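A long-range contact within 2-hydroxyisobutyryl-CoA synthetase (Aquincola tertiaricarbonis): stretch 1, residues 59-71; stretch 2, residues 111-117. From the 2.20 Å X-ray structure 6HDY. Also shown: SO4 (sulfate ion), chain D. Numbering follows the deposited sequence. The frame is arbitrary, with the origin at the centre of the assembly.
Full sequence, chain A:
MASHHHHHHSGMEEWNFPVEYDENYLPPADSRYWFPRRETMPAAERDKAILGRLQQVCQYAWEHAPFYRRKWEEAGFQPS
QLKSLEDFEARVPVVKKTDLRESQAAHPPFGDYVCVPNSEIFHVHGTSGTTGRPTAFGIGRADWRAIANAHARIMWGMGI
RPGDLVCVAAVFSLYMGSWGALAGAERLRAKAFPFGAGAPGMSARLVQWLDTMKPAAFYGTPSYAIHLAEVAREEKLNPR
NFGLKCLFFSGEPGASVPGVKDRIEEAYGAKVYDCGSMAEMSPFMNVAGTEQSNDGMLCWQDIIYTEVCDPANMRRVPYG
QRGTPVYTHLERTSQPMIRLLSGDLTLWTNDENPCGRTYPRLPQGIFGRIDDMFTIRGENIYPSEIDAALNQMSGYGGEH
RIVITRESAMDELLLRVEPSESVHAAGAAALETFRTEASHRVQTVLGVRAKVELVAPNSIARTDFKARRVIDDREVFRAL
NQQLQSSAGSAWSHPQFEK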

ATOM      1  N   GLN A  59      33.135   1.395  12.317  1.00 49.77           N
ATOM      2  CA  GLN A  59      33.971   0.207  12.141  1.00 52.17           C
ATOM      3  C   GLN A  59      33.194  -0.769  11.263  1.00 53.94           C
ATOM      4  O   GLN A  59      33.756  -1.362  10.340  1.00 52.82           O
ATOM      5  CB  GLN A  59      34.289  -0.440  13.497  1.00 55.35           C
ATOM      6  CG  GLN A  59      35.405   0.257  14.272  1.00 82.41           C
ATOM      7  CD  GLN A  59      35.335   0.052  15.775  1.00104.73           C
ATOM      8  OE1 GLN A  59      34.821  -0.956  16.281  1.00102.69           O
ATOM      9  NE2 GLN A  59      35.895   0.995  16.527  1.00 91.65           N
ATOM     10  N   TYR A  60      31.878  -0.884  11.516  1.00 49.09           N
ATOM     11  CA  TYR A  60      31.005  -1.757  10.737  1.00 47.59           C
ATOM     12  C   TYR A  60      30.977  -1.313   9.266  1.00 51.41           C
ATOM     13  O   TYR A  60      31.126  -2.151   8.398  1.00 53.47           O
ATOM     14  CB  TYR A  60      29.598  -1.858  11.371  1.00 46.69           C
ATOM     15  CG  TYR A  60      28.603  -2.605  10.497  1.00 48.95           C
ATOM     16  CD1 TYR A  60      28.542  -4.000  10.504  1.00 51.49           C
ATOM     17  CD2 TYR A  60      27.739  -1.918   9.642  1.00 46.86           C
ATOM     18  CE1 TYR A  60      27.630  -4.685   9.706  1.00 49.53           C
ATOM     19  CE2 TYR A  60      26.849  -2.598   8.818  1.00 47.29           C
ATOM     20  CZ  TYR A  60      26.797  -3.981   8.853  1.00 54.26           C
ATOM     21  OH  TYR A  60      25.937  -4.640   8.010  1.00 55.74           O
ATOM     22  N   ALA A  61      30.842   0.003   8.999  1.00 48.22           N
ATOM     23  CA  ALA A  61      30.786   0.556   7.638  1.00 46.75           C
ATOM     24  C   ALA A  61      32.121   0.422   6.914  1.00 52.00           C
ATOM     25  O   ALA A  61      32.151   0.087   5.740  1.00 49.99           O
ATOM     26  CB  ALA A  61      30.339   2.003   7.678  1.00 44.84           C
ATOM     27  N   TRP A  62      33.234   0.639   7.626  1.00 52.31           N
ATOM     28  CA  TRP A  62      34.591   0.480   7.082  1.00 54.72           C
ATOM     29  C   TRP A  62      34.820  -0.945   6.602  1.00 60.21           C
ATOM     30  O   TRP A  62      35.501  -1.162   5.599  1.00 61.19           O
ATOM     31  CB  TRP A  62      35.603   0.799   8.174  1.00 54.84           C
ATOM     32  CG  TRP A  62      37.039   0.742   7.761  1.00 58.72           C
ATOM     33  CD1 TRP A  62      37.904  -0.302   7.931  1.00 64.72           C
ATOM     34  CD2 TRP A  62      37.812   1.826   7.237  1.00 59.33           C
ATOM     35  NE1 TRP A  62      39.169   0.058   7.526  1.00 66.69           N
ATOM     36  CE2 TRP A  62      39.149   1.370   7.122  1.00 67.20           C
ATOM     37  CE3 TRP A  62      37.505   3.143   6.843  1.00 58.74           C
ATOM     38  CZ2 TRP A  62      40.179   2.185   6.630  1.00 68.24           C
ATOM     39  CZ3 TRP A  62      38.522   3.945   6.347  1.00 62.21           C
ATOM     40  CH2 TRP A  62      39.841   3.467   6.241  1.00 66.39           C
ATOM     41  N   GLU A  63      34.251  -1.911   7.330  1.00 57.93           N
ATOM     42  CA  GLU A  63      34.376  -3.336   7.036  1.00 60.41           C
ATOM     43  C   GLU A  63      33.492  -3.811   5.895  1.00 64.36           C
ATOM     44  O   GLU A  63      33.922  -4.686   5.148  1.00 67.07           O
ATOM     45  CB  GLU A  63      34.047  -4.156   8.302  1.00 62.40           C
ATOM     46  CG  GLU A  63      34.750  -5.500   8.391  1.00 78.43           C
ATOM     47  CD  GLU A  63      36.259  -5.413   8.483  1.00105.08           C
ATOM     48  OE1 GLU A  63      36.769  -4.460   9.119  1.00 87.73           O
ATOM     49  OE2 GLU A  63      36.933  -6.296   7.904  1.00113.05           O
ATOM     50  N   HIS A  64      32.249  -3.280   5.776  1.00 57.78           N
ATOM     51  CA  HIS A  64      31.273  -3.796   4.810  1.00 56.20           C
ATOM     52  C   HIS A  64      30.879  -2.870   3.663  1.00 56.96           C
ATOM     53  O   HIS A  64      30.281  -3.324   2.693  1.00 56.26           O
ATOM     54  CB  HIS A  64      30.020  -4.228   5.576  1.00 55.32           C
ATOM     55  CG  HIS A  64      30.280  -5.369   6.505  1.00 60.92           C
ATOM     56  ND1 HIS A  64      30.232  -5.206   7.873  1.00 62.88           N
ATOM     57  CD2 HIS A  64      30.652  -6.637   6.233  1.00 65.06           C
ATOM     58  CE1 HIS A  64      30.550  -6.384   8.389  1.00 64.28           C
ATOM     59  NE2 HIS A  64      30.801  -7.274   7.442  1.00 66.31           N
ATOM     60  N   ALA A  65      31.212  -1.590   3.753  1.00 51.99           N
ATOM     61  CA  ALA A  65      30.842  -0.615   2.729  1.00 48.94           C
ATOM     62  C   ALA A  65      32.042   0.022   2.029  1.00 54.62           C
ATOM     63  O   ALA A  65      32.634   0.955   2.570  1.00 56.15           O
ATOM     64  CB  ALA A  65      29.943   0.459   3.322  1.00 45.56           C
ATOM     65  N   PRO A  66      32.367  -0.385   0.783  1.00 51.01           N
ATOM     66  CA  PRO A  66      33.468   0.287   0.071  1.00 53.04           C
ATOM     67  C   PRO A  66      33.149   1.754  -0.240  1.00 55.57           C
ATOM     68  O   PRO A  66      34.068   2.520  -0.466  1.00 57.44           O
ATOM     69  CB  PRO A  66      33.664  -0.571  -1.195  1.00 56.61           C
ATOM     70  CG  PRO A  66      32.944  -1.847  -0.923  1.00 59.87           C
ATOM     71  CD  PRO A  66      31.801  -1.481  -0.030  1.00 51.74           C
ATOM     72  N   PHE A  67      31.858   2.148  -0.204  1.00 49.70           N
ATOM     73  CA  PHE A  67      31.415   3.530  -0.401  1.00 47.40           C
ATOM     74  C   PHE A  67      31.989   4.385   0.712  1.00 51.58           C
ATOM     75  O   PHE A  67      32.564   5.431   0.424  1.00 52.30           O
ATOM     76  CB  PHE A  67      29.869   3.627  -0.404  1.00 46.08           C
ATOM     77  CG  PHE A  67      29.330   5.035  -0.292  1.00 45.18           C
ATOM     78  CD1 PHE A  67      29.304   5.876  -1.398  1.00 48.70           C
ATOM     79  CD2 PHE A  67      28.887   5.533   0.928  1.00 45.05           C
ATOM     80  CE1 PHE A  67      28.849   7.196  -1.283  1.00 47.77           C
ATOM     81  CE2 PHE A  67      28.427   6.847   1.036  1.00 46.33           C
ATOM     82  CZ  PHE A  67      28.409   7.667  -0.073  1.00 44.76           C
ATOM     83  N   TYR A  68      31.808   3.953   1.986  1.00 46.56           N
ATOM     84  CA  TYR A  68      32.349   4.641   3.146  1.00 45.75           C
ATOM     85  C   TYR A  68      33.861   4.519   3.222  1.00 54.46           C
ATOM     86  O   TYR A  68      34.514   5.512   3.510  1.00 55.62           O
ATOM     87  CB  TYR A  68      31.690   4.167   4.443  1.00 44.70           C
ATOM     88  CG  TYR A  68      30.281   4.683   4.583  1.00 41.75           C
ATOM     89  CD1 TYR A  68      30.031   6.043   4.773  1.00 41.15           C
ATOM     90  CD2 TYR A  68      29.192   3.821   4.517  1.00 41.12           C
ATOM     91  CE1 TYR A  68      28.731   6.532   4.857  1.00 37.86           C
ATOM     92  CE2 TYR A  68      27.886   4.298   4.628  1.00 39.59           C
ATOM     93  CZ  TYR A  68      27.663   5.655   4.807  1.00 41.54           C
ATOM     94  OH  TYR A  68      26.384   6.136   4.912  1.00 37.80           O
ATOM     95  N   ARG A  69      34.427   3.339   2.924  1.00 54.68           N
ATOM     96  CA  ARG A  69      35.888   3.136   2.912  1.00 58.18           C
ATOM     97  C   ARG A  69      36.572   4.129   1.938  1.00 64.50           C
ATOM     98  O   ARG A  69      37.525   4.794   2.342  1.00 64.51           O
ATOM     99  CB  ARG A  69      36.254   1.662   2.610  1.00 56.56           C
ATOM    100  CG  ARG A  69      37.753   1.381   2.480  1.00 68.16           C
ATOM    101  CD  ARG A  69      38.450   0.960   3.771  1.00 73.74           C
ATOM    102  NE  ARG A  69      37.919  -0.299   4.292  1.00 76.63           N
ATOM    103  CZ  ARG A  69      38.456  -1.500   4.090  1.00 89.83           C
ATOM    104  NH1 ARG A  69      39.600  -1.622   3.423  1.00 82.05           N
ATOM    105  NH2 ARG A  69      37.864  -2.584   4.569  1.00 70.96           N
ATOM    106  N   ARG A  70      36.021   4.286   0.702  1.00 61.48           N
ATOM    107  CA  ARG A  70      36.525   5.210  -0.328  1.00 61.89           C
ATOM    108  C   ARG A  70      36.345   6.673   0.052  1.00 62.98           C
ATOM    109  O   ARG A  70      37.281   7.461  -0.106  1.00 65.04           O
ATOM    110  CB  ARG A  70      35.843   4.962  -1.680  1.00 59.77           C
ATOM    111  CG  ARG A  70      36.523   3.900  -2.534  1.00 68.20           C
ATOM    112  CD  ARG A  70      35.862   3.789  -3.901  1.00 76.97           C
ATOM    113  NE  ARG A  70      34.442   3.424  -3.807  1.00 77.41           N
ATOM    114  CZ  ARG A  70      33.986   2.175  -3.821  1.00 82.29           C
ATOM    115  NH1 ARG A  70      34.829   1.152  -3.936  1.00 69.13           N
ATOM    116  NH2 ARG A  70      32.687   1.936  -3.722  1.00 56.74           N
ATOM    117  N   LYS A  71      35.146   7.034   0.538  1.00 55.72           N
ATOM    118  CA  LYS A  71      34.778   8.402   0.909  1.00 53.53           C
ATOM    119  C   LYS A  71      35.607   8.901   2.069  1.00 56.71           C
ATOM    120  O   LYS A  71      36.121  10.018   2.013  1.00 56.76           O
ATOM    121  CB  LYS A  71      33.270   8.517   1.228  1.00 53.13           C
ATOM    122  CG  LYS A  71      32.781   9.956   1.232  1.00 57.79           C
ATOM    123  CD  LYS A  71      31.387  10.119   1.825  1.00 64.24           C
ATOM    124  CE  LYS A  71      30.632  11.296   1.237  1.00 62.57           C
ATOM    125  NZ  LYS A  71      31.491  12.507   1.049  1.00 77.41           N
ATOM    126  N   GLY A 111      23.828   0.173  -4.303  1.00 45.84           N
ATOM    127  CA  GLY A 111      25.028   0.951  -4.029  1.00 46.67           C
ATOM    128  C   GLY A 111      26.075   0.219  -3.217  1.00 49.92           C
ATOM    129  O   GLY A 111      25.845  -0.889  -2.709  1.00 48.07           O
ATOM    130  N   ASP A 112      27.234   0.860  -3.064  1.00 47.52           N
ATOM    131  CA  ASP A 112      28.318   0.249  -2.323  1.00 48.71           C
ATOM    132  C   ASP A 112      28.269   0.546  -0.820  1.00 51.18           C
ATOM    133  O   ASP A 112      29.244   0.296  -0.105  1.00 52.57           O
ATOM    134  CB  ASP A 112      29.671   0.573  -2.944  1.00 52.15           C
ATOM    135  CG  ASP A 112      30.344  -0.686  -3.430  1.00 63.64           C
ATOM    136  OD1 ASP A 112      29.716  -1.781  -3.329  1.00 61.53           O
ATOM    137  OD2 ASP A 112      31.503  -0.599  -3.886  1.00 76.81           O
ATOM    138  N   TYR A 113      27.105   0.981  -0.340  1.00 43.00           N
ATOM    139  CA  TYR A 113      26.850   1.242   1.067  1.00 40.79           C
ATOM    140  C   TYR A 113      25.768   0.297   1.620  1.00 42.20           C
ATOM    141  O   TYR A 113      25.332   0.496   2.749  1.00 41.82           O
ATOM    142  CB  TYR A 113      26.503   2.727   1.304  1.00 39.80           C
ATOM    143  CG  TYR A 113      25.325   3.210   0.494  1.00 39.25           C
ATOM    144  CD1 TYR A 113      25.478   3.575  -0.843  1.00 41.16           C
ATOM    145  CD2 TYR A 113      24.049   3.270   1.048  1.00 37.27           C
ATOM    146  CE1 TYR A 113      24.390   3.967  -1.614  1.00 39.13           C
ATOM    147  CE2 TYR A 113      22.951   3.686   0.291  1.00 36.93           C
ATOM    148  CZ  TYR A 113      23.126   4.003  -1.052  1.00 42.65           C
ATOM    149  OH  TYR A 113      22.083   4.441  -1.824  1.00 37.92           O
ATOM    150  N   VAL A 114      25.369  -0.745   0.852  1.00 38.99           N
ATOM    151  CA  VAL A 114      24.332  -1.698   1.268  1.00 38.24           C
ATOM    152  C   VAL A 114      24.725  -2.485   2.557  1.00 45.13           C
ATOM    153  O   VAL A 114      23.880  -2.662   3.428  1.00 42.81           O
ATOM    154  CB  VAL A 114      23.864  -2.616   0.119  1.00 43.02           C
ATOM    155  CG1 VAL A 114      24.969  -3.572  -0.356  1.00 45.60           C
ATOM    156  CG2 VAL A 114      22.603  -3.374   0.501  1.00 41.55           C
ATOM    157  N   CYS A 115      25.999  -2.941   2.651  1.00 45.88           N
ATOM    158  CA  CYS A 115      26.683  -3.620   3.761  1.00 47.04           C
ATOM    159  C   CYS A 115      26.276  -5.060   3.933  1.00 51.34           C
ATOM    160  O   CYS A 115      27.142  -5.911   4.082  1.00 51.56           O
ATOM    161  CB  CYS A 115      26.549  -2.852   5.074  1.00 45.04           C
ATOM    162  SG  CYS A 115      27.378  -1.247   5.089  1.00 48.31           S
ATOM    163  N   VAL A 116      24.961  -5.320   4.010  1.00 46.75           N
ATOM    164  CA  VAL A 116      24.448  -6.668   4.228  1.00 46.70           C
ATOM    165  C   VAL A 116      24.558  -7.483   2.944  1.00 52.97           C
ATOM    166  O   VAL A 116      24.545  -6.887   1.857  1.00 52.17           O
ATOM    167  CB  VAL A 116      22.985  -6.652   4.777  1.00 46.32           C
ATOM    168  CG1 VAL A 116      22.907  -6.038   6.169  1.00 43.77           C
ATOM    169  CG2 VAL A 116      22.001  -6.003   3.809  1.00 43.36           C
ATOM    170  N   PRO A 117      24.618  -8.838   3.014  1.00 51.74           N
ATOM    171  CA  PRO A 117      24.593  -9.610   1.768  1.00 52.96           C
ATOM    172  C   PRO A 117      23.220  -9.476   1.124  1.00 55.59           C
ATOM    173  O   PRO A 117      22.241  -9.177   1.808  1.00 51.68           O
ATOM    174  CB  PRO A 117      24.834 -11.058   2.223  1.00 57.03           C
ATOM    175  CG  PRO A 117      25.254 -10.972   3.663  1.00 62.01           C
ATOM    176  CD  PRO A 117      24.621  -9.729   4.195  1.00 54.06           C
TER
HETATM  177  S   SO4 D 503      30.942   4.938  -5.031  1.00 80.79           S
HETATM  178  O1  SO4 D 503      30.394   3.679  -4.472  1.00 76.64           O
HETATM  179  O2  SO4 D 503      31.023   4.868  -6.498  1.00 82.04           O
HETATM  180  O3  SO4 D 503      32.289   5.150  -4.463  1.00 82.52           O
HETATM  181  O4  SO4 D 503      30.108   6.107  -4.687  1.00 81.90           O
HETATM  182  O   HOH W   1      27.991  -2.664   0.998  1.00 33.99           O
HETATM  183  O   HOH W   2      29.444  -6.466   2.528  1.00 48.79           O

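A break between two helices can serve as a docking site for a distant loop, since the helix ends there leave backbone groups free to bond outside the helix. In 2-hydroxyisobutyryl-CoA synthetase, Ala65 marks such a break: it leaves the helix that ends at His64 and occupies the N-cap position of the one that starts at Pro66. Its methyl group points toward the irregular stretch 111-117, with Ala65 CB 3.6 Å from Cys115 SG and 3.9 Å from Tyr113 CA, and the CA atoms of Ala65 and Tyr113 are 4.7 Å apart, as are those of His64 and Cys115.

Aromatic residues extend this apolar centre. Tyr60 reaches in from the first helix, its CE2 3.8 Å from Cys115 CB. From the second, Phe67 CD2 lies 3.7 Å from Tyr113 CB, and the edge of the Tyr113 ring meets the face of Phe67, with the planes inclined at 60°. Tyr68 CE2 approaches the same Tyr113 CB at 3.9 Å.

Beside this centre, backbone polarity takes over. The first turn of a helix has amide groups without partners inside the helix; here Phe67 N donates to Asp112 O (3.2 Å), while the proline nitrogen of Pro66 has no hydrogen to offer. At the first helix's end, water 1 donates to His64 O (2.9 Å) and accepts from Cys115 N (2.6 Å), linking His64 and Cys115, whose backbones have no direct hydrogen bond to each other. Water 2 makes a second bridge, donating to His64 O and Cys115 O.

The edge is ionic. One helical turn beyond Pro66, Arg70 NH2 forms a salt bridge with Asp112 OD2 at 2.8 Å, nearly linear at the hydrogen. The guanidinium also binds a sulfate, probably from the crystallisation liquor, through Arg70 NE to SO4 O3 (2.8 Å). Asp112 thus engages the second helix through both main chain and side chain.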